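Side-chain contacts in probable protein phosphatase 2C 50 (Oryza sativa subsp. japonica, PDB 5ZCG), which probably removes phosphate from phosphoserine and phosphothreonine of other proteins, as a metal-dependent phosphatase of the PP2C family with magnesium bound: residues Glu17-Ala22 / Tyr71-Ile76; Gly143-Val148 / Leu211-Ser216. The protein carries 5 engineered substitutions. All coordinates share one frame; numbering follows the deposited sequence.

Contact 1 of 2, residues Glu17-Ala22 / Tyr71-Ile76; sequences EDASAA and YCRERI
A19, S20 and A21 of strand 18-22 pass beside R73 of helix 71-76, the two short axes 7.5 Å apart and inclined by 20°, with A21 and R73 the nearest pair of CA atoms. Both alanines point their methyls at the helix. A19 CB lies 4.0 Å from R73 NH1, oblique to the guanidinium, and A21 CB sits 4.0 Å from R73 O. Between them the arginine chain runs alongside the strand backbone: R73 CG is anti to the backbone N (chi1 167°), and CG comes to 3.1 Å from S20 O, with CD close to the same oxygen. This is one helix-on-sheet layer of the PP2C fold, a beta-sandwich flanked by helices: strand 18-28 pairs antiparallel with 53-63, and helix 67-91 packs on that sheet, C72 and I76 resting on F60. A bend at chi3 (72°) then turns the guanidinium so that its edge meets a water, which accepts from R73 NH1 at 3.0 Å and from S20 N at 3.1 Å. On another side of the group, R73 NE makes a weak, salt-bridging hydrogen bond to E74 OE1, 3.5 Å away. A leucine in place of R73 would probably leave the water without its helix-side donor and E74 without this ion-pair mate. S20 turns its own CB away from the helix, and its side chain packs on C6 of strand 3-9.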
loop_
_atom_site.group_PDB
_atom_site.type_symbol
_atom_site.label_atom_id
_atom_site.label_comp_id
_atom_site.label_asym_id
_atom_site.label_seq_id
_atom_site.Cartn_x
_atom_site.Cartn_y
_atom_site.Cartn_z
ATOM N N GLU A 17 -1.578 -10.173 5.016
ATOM C CA GLU A 17 -1.928 -9.210 3.981
ATOM C C GLU A 17 -0.886 -9.123 2.877
ATOM O O GLU A 17 -1.029 -8.286 1.977
ATOM C CB GLU A 17 -2.152 -7.823 4.594
ATOM C CG GLU A 17 -3.250 -7.816 5.650
ATOM C CD GLU A 17 -3.410 -6.468 6.321
ATOM O OE1 GLU A 17 -4.482 -6.230 6.915
ATOM O OE2 GLU A 17 -2.467 -5.651 6.258
ATOM N N ASP A 18 0.160 -9.939 2.934
ATOM C CA ASP A 18 1.056 -10.116 1.805
ATOM C C ASP A 18 0.407 -11.054 0.795
ATOM O O ASP A 18 -0.324 -11.982 1.160
ATOM C CB ASP A 18 2.386 -10.722 2.261
ATOM C CG ASP A 18 3.396 -9.688 2.728
ATOM O OD1 ASP A 18 3.023 -8.518 2.954
ATOM O OD2 ASP A 18 4.577 -10.068 2.891
ATOM N N ALA A 19 0.674 -10.801 -0.486
ATOM C CA ALA A 19 0.285 -11.698 -1.563
ATOM C C ALA A 19 1.461 -11.840 -2.517
ATOM O O ALA A 19 2.381 -11.015 -2.534
ATOM C CB ALA A 19 -0.955 -11.194 -2.314
ATOM N N SER A 20 1.420 -12.898 -3.324
ATOM C CA SER A 20 2.495 -13.139 -4.271
ATOM C C SER A 20 1.935 -13.813 -5.514
ATOM O O SER A 20 0.857 -14.413 -5.495
ATOM C CB SER A 20 3.606 -13.986 -3.642
ATOM O OG SER A 20 3.168 -15.315 -3.439
ATOM N N ALA A 21 2.686 -13.700 -6.603
ATOM C CA ALA A 21 2.302 -14.284 -7.879
ATOM C C ALA A 21 3.532 -14.856 -8.562
ATOM O O ALA A 21 4.612 -14.261 -8.505
ATOM C CB ALA A 21 1.633 -13.254 -8.800
ATOM N N ALA A 22 3.356 -16.012 -9.199
ATOM C CA ALA A 22 4.387 -16.630 -10.025
ATOM C C ALA A 22 3.678 -17.300 -11.192
ATOM O O ALA A 22 3.038 -18.341 -11.019
ATOM C CB ALA A 22 5.215 -17.634 -9.228
ATOM N N TYR A 71 -5.983 -8.554 -5.158
ATOM C CA TYR A 71 -6.391 -8.102 -6.481
ATOM C C TYR A 71 -5.182 -7.945 -7.394
ATOM O O TYR A 71 -5.243 -8.287 -8.580
ATOM C CB TYR A 71 -7.167 -6.788 -6.382
ATOM C CG TYR A 71 -7.854 -6.428 -7.677
ATOM C CD1 TYR A 71 -9.080 -6.989 -8.015
ATOM C CD2 TYR A 71 -7.266 -5.546 -8.574
ATOM C CE1 TYR A 71 -9.702 -6.676 -9.202
ATOM C CE2 TYR A 71 -7.885 -5.224 -9.772
ATOM C CZ TYR A 71 -9.104 -5.790 -10.074
ATOM O OH TYR A 71 -9.719 -5.478 -11.257
ATOM N N CYS A 72 -4.069 -7.437 -6.858
ATOM C CA CYS A 72 -2.861 -7.317 -7.668
ATOM C C CYS A 72 -2.365 -8.691 -8.094
ATOM O O CYS A 72 -2.069 -8.915 -9.275
ATOM C CB CYS A 72 -1.780 -6.564 -6.901
ATOM S SG CYS A 72 -2.082 -4.788 -6.762
ATOM N N ARG A 73 -2.318 -9.634 -7.141
ATOM C CA ARG A 73 -1.914 -11.002 -7.449
ATOM C C ARG A 73 -2.741 -11.592 -8.585
ATOM O O ARG A 73 -2.216 -12.325 -9.429
ATOM C CB ARG A 73 -2.026 -11.886 -6.201
ATOM C CG ARG A 73 -1.923 -13.379 -6.494
ATOM C CD ARG A 73 -2.324 -14.243 -5.298
ATOM N NE ARG A 73 -3.763 -14.221 -5.057
ATOM C CZ ARG A 73 -4.324 -14.223 -3.851
ATOM N NH1 ARG A 73 -3.567 -14.247 -2.760
ATOM N NH2 ARG A 73 -5.645 -14.203 -3.737
ATOM N N GLU A 74 -4.041 -11.296 -8.615
ATOM C CA GLU A 74 -4.902 -11.890 -9.634
ATOM C C GLU A 74 -4.937 -11.111 -10.948
ATOM O O GLU A 74 -5.222 -11.706 -11.993
ATOM C CB GLU A 74 -6.335 -12.036 -9.103
ATOM C CG GLU A 74 -6.437 -12.846 -7.816
ATOM C CD GLU A 74 -6.392 -14.348 -8.057
ATOM O OE1 GLU A 74 -6.438 -15.114 -7.072
ATOM O OE2 GLU A 74 -6.312 -14.763 -9.233
ATOM N N ARG A 75 -4.646 -9.810 -10.933
ATOM C CA ARG A 75 -4.912 -8.965 -12.094
ATOM C C ARG A 75 -3.683 -8.408 -12.797
ATOM O O ARG A 75 -3.767 -8.123 -13.998
ATOM C CB ARG A 75 -5.810 -7.787 -11.697
ATOM C CG ARG A 75 -7.291 -8.121 -11.710
ATOM C CD ARG A 75 -7.753 -8.559 -13.091
ATOM N NE ARG A 75 -7.942 -7.432 -13.994
ATOM C CZ ARG A 75 -8.432 -7.542 -15.224
ATOM N NH1 ARG A 75 -8.781 -8.733 -15.692
ATOM N NH2 ARG A 75 -8.576 -6.465 -15.987
ATOM N N ILE A 76 -2.574 -8.166 -12.090
ATOM C CA ILE A 76 -1.470 -7.462 -12.734
ATOM C C ILE A 76 -0.942 -8.264 -13.915
ATOM O O ILE A 76 -0.684 -7.707 -14.987
ATOM C CB ILE A 76 -0.351 -7.137 -11.733
ATOM C CG1 ILE A 76 -0.741 -5.923 -10.891
ATOM C CG2 ILE A 76 0.951 -6.865 -12.482
ATOM C CD1 ILE A 76 0.376 -5.403 -10.022
HETATM O O HOH W 1 -0.695 -14.950 -2.447
#

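Contact 2 of 2, residues Gly143-Val148 / Leu211-Ser216; sequences GSTAVV and LAMSRS
T145 and M213 meet methyl to methyl where strand 143-151 of the PP2C beta-sandwich is met by the loop that leads into strand 217-218. Their side chains cross at about a right angle, and T145 CG2 to M213 CE, at 3.3 Å, is tighter than ordinary van der Waals contact. In M213, CG stands between the backbone N and the carbonyl carbon (chi1 65°); the chain then extends through chi2 and bends at chi3 (26°), which brings the terminal methyl over to the threonine. SD stays farther back, 4.1 Å from T145 CG2. The threonine branches split the work: CG2 lies anti to its carbonyl carbon and faces the methionine, while OG1 is hydrogen-bonded with S164 OG and with the backbone N of D61, a magnesium ligand. The same buried contact continues at S216, whose CB approaches S144 O to 3.4 Å while its OG is hydrogen-bonded to D219 OD2. S144 and I217 are joined through their backbones, tying the end of the loop to the strand. S144 points its CB away from the loop, its side chain touching V68 and A69 of helix 67-91, and its OG donates to T145 O at 2.6 Å, in the carbonyl plane and on a lone pair.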
loop_
_atom_site.group_PDB
_atom_site.type_symbol
_atom_site.label_atom_id
_atom_site.label_comp_id
_atom_site.label_asym_id
_atom_site.label_seq_id
_atom_site.Cartn_x
_atom_site.Cartn_y
_atom_site.Cartn_z
ATOM N N GLY A 143 -4.515 -0.473 0.399
ATOM C CA GLY A 143 -3.533 -0.368 -0.658
ATOM C C GLY A 143 -2.592 -1.553 -0.685
ATOM O O GLY A 143 -2.738 -2.518 0.072
ATOM N N SER A 144 -1.605 -1.465 -1.573
ATOM C CA SER A 144 -0.605 -2.514 -1.652
ATOM C C SER A 144 0.616 -1.994 -2.391
ATOM O O SER A 144 0.512 -1.109 -3.244
ATOM C CB SER A 144 -1.153 -3.760 -2.353
ATOM O OG SER A 144 -0.122 -4.707 -2.572
ATOM N N THR A 145 1.778 -2.531 -2.028
ATOM C CA THR A 145 2.936 -2.387 -2.887
ATOM C C THR A 145 2.808 -3.345 -4.059
ATOM O O THR A 145 1.941 -4.224 -4.089
ATOM C CB THR A 145 4.230 -2.678 -2.136
ATOM O OG1 THR A 145 4.413 -4.101 -2.034
ATOM C CG2 THR A 145 4.174 -2.086 -0.748
ATOM N N ALA A 146 3.690 -3.169 -5.035
ATOM C CA ALA A 146 3.742 -4.060 -6.186
ATOM C C ALA A 146 5.175 -4.037 -6.688
ATOM O O ALA A 146 5.617 -3.027 -7.239
ATOM C CB ALA A 146 2.763 -3.624 -7.278
ATOM N N VAL A 147 5.906 -5.126 -6.489
ATOM C CA VAL A 147 7.216 -5.280 -7.102
ATOM C C VAL A 147 7.129 -6.498 -8.008
ATOM O O VAL A 147 6.810 -7.603 -7.549
ATOM C CB VAL A 147 8.348 -5.398 -6.059
ATOM C CG1 VAL A 147 8.121 -6.551 -5.089
ATOM C CG2 VAL A 147 9.704 -5.512 -6.744
ATOM N N VAL A 148 7.326 -6.286 -9.307
ATOM C CA VAL A 148 7.174 -7.365 -10.269
ATOM C C VAL A 148 8.431 -7.462 -11.119
ATOM O O VAL A 148 9.108 -6.467 -11.396
ATOM C CB VAL A 148 5.912 -7.199 -11.156
ATOM C CG1 VAL A 148 4.694 -6.815 -10.305
ATOM C CG2 VAL A 148 6.146 -6.191 -12.266
ATOM N N LEU A 211 1.243 7.451 5.962
ATOM C CA LEU A 211 1.663 6.288 5.192
ATOM C C LEU A 211 3.160 6.352 4.943
ATOM O O LEU A 211 3.673 7.369 4.467
ATOM C CB LEU A 211 0.908 6.226 3.857
ATOM C CG LEU A 211 0.990 4.949 3.019
ATOM C CD1 LEU A 211 0.116 3.866 3.630
ATOM C CD2 LEU A 211 0.565 5.225 1.593
ATOM N N ALA A 212 3.855 5.259 5.260
ATOM C CA ALA A 212 5.310 5.209 5.204
ATOM C C ALA A 212 5.837 4.879 3.817
ATOM O O ALA A 212 6.965 4.391 3.693
ATOM C CB ALA A 212 5.842 4.200 6.230
ATOM N N MET A 213 5.047 5.131 2.779
ATOM C CA MET A 213 5.465 4.953 1.401
ATOM C C MET A 213 4.845 6.055 0.554
ATOM O O MET A 213 3.739 6.528 0.834
ATOM C CB MET A 213 5.049 3.590 0.843
ATOM C CG MET A 213 3.544 3.393 0.748
ATOM S SD MET A 213 3.146 1.756 0.116
ATOM C CE MET A 213 4.609 0.912 0.617
ATOM N N SER A 214 5.577 6.477 -0.475
ATOM C CA SER A 214 5.136 7.559 -1.344
ATOM C C SER A 214 4.416 7.065 -2.593
ATOM O O SER A 214 3.816 7.877 -3.305
ATOM C CB SER A 214 6.332 8.431 -1.748
ATOM O OG SER A 214 7.429 7.641 -2.156
ATOM N N ARG A 215 4.472 5.766 -2.883
ATOM C CA ARG A 215 3.786 5.190 -4.028
ATOM C C ARG A 215 3.170 3.864 -3.618
ATOM O O ARG A 215 3.742 3.132 -2.802
ATOM C CB ARG A 215 4.730 4.974 -5.221
ATOM C CG ARG A 215 5.554 6.195 -5.579
ATOM C CD ARG A 215 6.007 6.177 -7.019
ATOM N NE ARG A 215 7.022 7.198 -7.248
ATOM C CZ ARG A 215 7.701 7.339 -8.379
ATOM N NH1 ARG A 215 7.474 6.516 -9.397
ATOM N NH2 ARG A 215 8.609 8.301 -8.490
ATOM N N SER A 216 2.009 3.564 -4.187
ATOM C CA SER A 216 1.316 2.303 -3.951
ATOM C C SER A 216 0.197 2.174 -4.973
ATOM O O SER A 216 -0.094 3.107 -5.728
ATOM C CB SER A 216 0.756 2.219 -2.527
ATOM O OG SER A 216 -0.599 2.625 -2.495
#

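In the fold
Contact 2 is the more deeply buried: all four of its touching residues are enclosed, whereas contact 1 is only partly so, with A19 buried and its other partners partly exposed. Both reach the same antiparallel sheet, 17-22 and 143-148 lying on strands that each pair with 53-63. Helix 67-91 supplies one side of contact 1 and packs against the strand of contact 2, where I76 CD1 touches A146 CB at 4.0 Å; the centres are 13 Å apart. Their chemistry differs with place: contact 1 sets an arginine, a water and an ion pair beside small methyls, while contact 2 sets methyl on methyl and a serine CB on a backbone oxygen, the hydroxyls of T145 and S216 bonding outside its segments.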